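Local coordinates for glycoside hydrolase family 16 protein (Akkermansia muciniphila, PDB 6T2N) that probably cleaves mucin O-glycans from within as an endo-acting beta-galactosidase of glycoside hydrolase family 16, at residues 141-149 / 307-315. Numbering follows the deposited sequence.
Sequences KNFMFGRLE and HAQQAKQFD
Phe145 drives its ring edge into the end of the C-terminal helix, and the contact between 141-149 and 307-315 is built around that ring: van der Waals packing of its edge on helix backbone, with apolar side chains completing the surround. CG stands beside the backbone N (chi1 -50°), a setting in which the ring lies edge-on to the helix backbone with Met144 over one face. Phe145 CB and CD2 run past the carbonyl oxygen of His307, Phe145 CD2 lying 3.5 Å from His307 O. Further along the edge, Phe145 CE2 comes to 3.7 Å from Ala311 N. The CB atoms of Gln310 and Ala311 add aliphatic contacts on CD2. At the far end, Phe145 CE2 meets Phe314 CD2 at 4.0 Å, the two side chains crossing at about a right angle.

Met144 CG stands over the centre of the Phe145 ring, and the chain continues until Met144 CE reaches Phe314 CB at 3.9 Å. The same methyl, Met144 CE, lies 3.5 Å from Ala311 O. Over the opposite face lies Gln310 OE1, so the ring is held between the two; Trp231 meets Phe145 edge-to-face.

On the backbone side, Gly146 CA lies 3.7 Å from His307 CD2. At its phi/psi of 156/-160° a CB would collide with the carbonyl O of Phe145, a conformation that suits glycine. The imidazole stacks on Trp52, while Gln303 NE2 bonds to Phe145 O.

Were Phe145 cut back to an alanine, the space between Met144, Gln310 and Phe314 would probably be left unfilled and Met144 would lose the ring it lies on. With His307 ND1 bonded to Thr304 and Gln310 OE1 to Lys233 N, the segments meet through close packing, which sets the helix after strand 292-302 against the loop leading into strand 146-153, at the end of one sheet of the family's beta-jelly-roll sandwich.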
loop_
_atom_site.group_PDB
_atom_site.type_symbol
_atom_site.label_atom_id
_atom_site.label_comp_id
_atom_site.label_asym_id
_atom_site.label_seq_id
_atom_site.Cartn_x
_atom_site.Cartn_y
_atom_site.Cartn_z
ATOM N N LYS A 141 -4.274 6.784 10.984
ATOM C CA LYS A 141 -4.809 7.801 10.040
ATOM C C LYS A 141 -5.552 7.175 8.847
ATOM O O LYS A 141 -4.956 6.350 8.088
ATOM C CB LYS A 141 -3.662 8.633 9.476
ATOM C CG LYS A 141 -4.111 9.801 8.616
ATOM C CD LYS A 141 -4.489 10.988 9.461
ATOM C CE LYS A 141 -4.907 12.162 8.616
ATOM N NZ LYS A 141 -6.368 12.109 8.392
ATOM N N ASN A 142 -6.794 7.621 8.645
ATOM C CA ASN A 142 -7.610 7.382 7.420
ATOM C C ASN A 142 -7.517 8.595 6.513
ATOM O O ASN A 142 -7.451 9.676 7.033
ATOM C CB ASN A 142 -9.076 7.203 7.745
ATOM C CG ASN A 142 -9.289 6.042 8.669
ATOM O OD1 ASN A 142 -10.336 5.966 9.292
ATOM N ND2 ASN A 142 -8.307 5.154 8.765
ATOM N N PHE A 143 -7.489 8.388 5.210
ATOM C CA PHE A 143 -7.423 9.475 4.205
ATOM C C PHE A 143 -8.742 9.477 3.456
ATOM O O PHE A 143 -9.216 8.355 3.180
ATOM C CB PHE A 143 -6.245 9.242 3.260
ATOM C CG PHE A 143 -4.940 9.044 3.978
ATOM C CD1 PHE A 143 -4.188 10.134 4.383
ATOM C CD2 PHE A 143 -4.483 7.771 4.274
ATOM C CE1 PHE A 143 -2.993 9.952 5.067
ATOM C CE2 PHE A 143 -3.295 7.595 4.967
ATOM C CZ PHE A 143 -2.562 8.685 5.367
ATOM N N MET A 144 -9.320 10.654 3.184
ATOM C CA MET A 144 -10.530 10.764 2.292
ATOM C C MET A 144 -10.498 12.014 1.425
ATOM O O MET A 144 -10.891 13.052 1.859
ATOM C CB MET A 144 -11.845 10.761 3.059
ATOM C CG MET A 144 -12.994 10.472 2.153
ATOM S SD MET A 144 -14.405 9.887 3.101
ATOM C CE MET A 144 -15.752 10.522 2.099
ATOM N N PHE A 145 -10.043 11.838 0.213
ATOM C CA PHE A 145 -9.811 12.901 -0.784
ATOM C C PHE A 145 -8.493 13.587 -0.381
ATOM O O PHE A 145 -8.248 14.091 0.797
ATOM C CB PHE A 145 -11.036 13.837 -0.983
ATOM C CG PHE A 145 -12.358 13.138 -1.234
ATOM C CD1 PHE A 145 -12.421 12.008 -2.038
ATOM C CD2 PHE A 145 -13.513 13.574 -0.623
ATOM C CE1 PHE A 145 -13.597 11.310 -2.188
ATOM C CE2 PHE A 145 -14.700 12.887 -0.794
ATOM C CZ PHE A 145 -14.740 11.764 -1.588
ATOM N N GLY A 146 -7.634 13.644 -1.376
ATOM C CA GLY A 146 -6.580 14.655 -1.391
ATOM C C GLY A 146 -5.494 14.121 -2.255
ATOM O O GLY A 146 -5.764 13.199 -3.018
ATOM N N ARG A 147 -4.308 14.665 -2.090
ATOM C CA ARG A 147 -3.127 14.253 -2.858
ATOM C C ARG A 147 -2.172 13.638 -1.857
ATOM O O ARG A 147 -1.850 14.320 -0.845
ATOM C CB ARG A 147 -2.489 15.460 -3.544
ATOM C CG ARG A 147 -1.146 15.157 -4.189
ATOM C CD ARG A 147 -0.386 16.436 -4.379
ATOM N NE ARG A 147 0.778 16.223 -5.216
ATOM C CZ ARG A 147 0.746 16.131 -6.537
ATOM N NH1 ARG A 147 -0.401 16.197 -7.189
ATOM N NH2 ARG A 147 1.858 15.943 -7.211
ATOM N N LEU A 148 -1.753 12.414 -2.156
ATOM C CA LEU A 148 -0.880 11.594 -1.299
ATOM C C LEU A 148 0.386 11.292 -2.064
ATOM O O LEU A 148 0.274 10.614 -3.116
ATOM C CB LEU A 148 -1.585 10.296 -0.954
ATOM C CG LEU A 148 -0.795 9.404 -0.006
ATOM C CD1 LEU A 148 -0.360 10.151 1.268
ATOM C CD2 LEU A 148 -1.647 8.186 0.309
ATOM N N GLU A 149 1.500 11.818 -1.549
ATOM C CA GLU A 149 2.826 11.791 -2.197
ATOM C C GLU A 149 3.666 10.805 -1.406
ATOM O O GLU A 149 3.760 10.981 -0.171
ATOM C CB GLU A 149 3.498 13.157 -2.146
ATOM C CG GLU A 149 2.783 14.238 -2.916
ATOM C CD GLU A 149 3.574 15.529 -3.016
ATOM O OE1 GLU A 149 4.709 15.571 -2.452
ATOM O OE2 GLU A 149 3.069 16.477 -3.684
ATOM N N HIS A 307 -11.238 19.478 -1.207
ATOM C CA HIS A 307 -11.067 18.006 -0.878
ATOM C C HIS A 307 -11.577 17.666 0.549
ATOM O O HIS A 307 -12.305 16.563 0.696
ATOM C CB HIS A 307 -9.619 17.496 -0.909
ATOM C CG HIS A 307 -9.104 17.446 -2.424
ATOM N ND1 HIS A 307 -8.480 18.524 -3.062
ATOM C CD2 HIS A 307 -9.091 16.440 -3.470
ATOM C CE1 HIS A 307 -8.084 18.196 -4.371
ATOM N NE2 HIS A 307 -8.490 16.917 -4.703
ATOM N N ALA A 308 -11.375 18.575 1.496
ATOM C CA ALA A 308 -11.948 18.450 2.862
ATOM C C ALA A 308 -13.464 18.728 2.868
ATOM O O ALA A 308 -14.155 18.120 3.718
ATOM C CB ALA A 308 -11.211 19.397 3.757
ATOM N N GLN A 309 -13.931 19.628 1.988
ATOM C CA GLN A 309 -15.364 19.967 1.734
ATOM C C GLN A 309 -16.141 18.701 1.302
ATOM O O GLN A 309 -17.167 18.347 1.984
ATOM C CB GLN A 309 -15.408 21.046 0.646
ATOM C CG GLN A 309 -16.663 21.903 0.609
ATOM C CD GLN A 309 -16.320 23.366 0.766
ATOM O OE1 GLN A 309 -15.179 23.794 0.550
ATOM N NE2 GLN A 309 -17.324 24.153 1.127
ATOM N N GLN A 310 -15.687 18.052 0.212
ATOM C CA GLN A 310 -16.376 16.884 -0.405
ATOM C C GLN A 310 -16.505 15.769 0.658
ATOM O O GLN A 310 -17.558 15.095 0.662
ATOM C CB GLN A 310 -15.703 16.417 -1.722
ATOM C CG GLN A 310 -15.828 17.375 -2.969
ATOM C CD GLN A 310 -14.936 16.771 -4.148
ATOM O OE1 GLN A 310 -14.639 15.585 -4.298
ATOM N NE2 GLN A 310 -14.451 17.612 -4.973
ATOM N N ALA A 311 -15.528 15.610 1.569
ATOM C CA ALA A 311 -15.406 14.487 2.540
ATOM C C ALA A 311 -16.608 14.416 3.489
ATOM O O ALA A 311 -17.204 13.336 3.682
ATOM C CB ALA A 311 -14.129 14.677 3.334
ATOM N N LYS A 312 -16.900 15.562 4.095
ATOM C CA LYS A 312 -17.970 15.766 5.101
ATOM C C LYS A 312 -19.337 15.446 4.476
ATOM O O LYS A 312 -20.294 15.237 5.250
ATOM C CB LYS A 312 -17.885 17.209 5.631
ATOM C CG LYS A 312 -16.588 17.575 6.364
ATOM C CD LYS A 312 -16.526 17.124 7.817
ATOM C CE LYS A 312 -17.388 17.971 8.737
ATOM N NZ LYS A 312 -17.993 17.157 9.819
ATOM N N GLN A 313 -19.418 15.370 3.138
ATOM C CA GLN A 313 -20.702 15.210 2.397
ATOM C C GLN A 313 -20.869 13.781 1.830
ATOM O O GLN A 313 -21.586 13.639 0.823
ATOM C CB GLN A 313 -20.855 16.357 1.376
ATOM C CG GLN A 313 -20.232 16.168 -0.015
ATOM C CD GLN A 313 -20.214 17.460 -0.815
ATOM O OE1 GLN A 313 -20.502 18.520 -0.265
ATOM N NE2 GLN A 313 -19.865 17.403 -2.119
ATOM N N PHE A 314 -20.358 12.748 2.505
ATOM C CA PHE A 314 -20.623 11.328 2.163
ATOM C C PHE A 314 -20.621 10.433 3.391
ATOM O O PHE A 314 -19.650 10.507 4.145
ATOM C CB PHE A 314 -19.540 10.766 1.257
ATOM C CG PHE A 314 -19.537 11.377 -0.106
ATOM C CD1 PHE A 314 -20.503 11.019 -1.026
ATOM C CD2 PHE A 314 -18.615 12.333 -0.446
ATOM C CE1 PHE A 314 -20.546 11.613 -2.279
ATOM C CE2 PHE A 314 -18.630 12.899 -1.703
ATOM C CZ PHE A 314 -19.597 12.550 -2.622
ATOM N N ASP A 315 -21.618 9.558 3.517
ATOM C CA ASP A 315 -21.695 8.559 4.614
ATOM C C ASP A 315 -20.414 7.730 4.499
ATOM O O ASP A 315 -20.245 6.974 3.545
ATOM C CB ASP A 315 -23.008 7.760 4.554
ATOM C CG ASP A 315 -23.092 6.546 5.481
ATOM O OD1 ASP A 315 -22.140 6.341 6.332
ATOM O OD2 ASP A 315 -24.095 5.785 5.340
#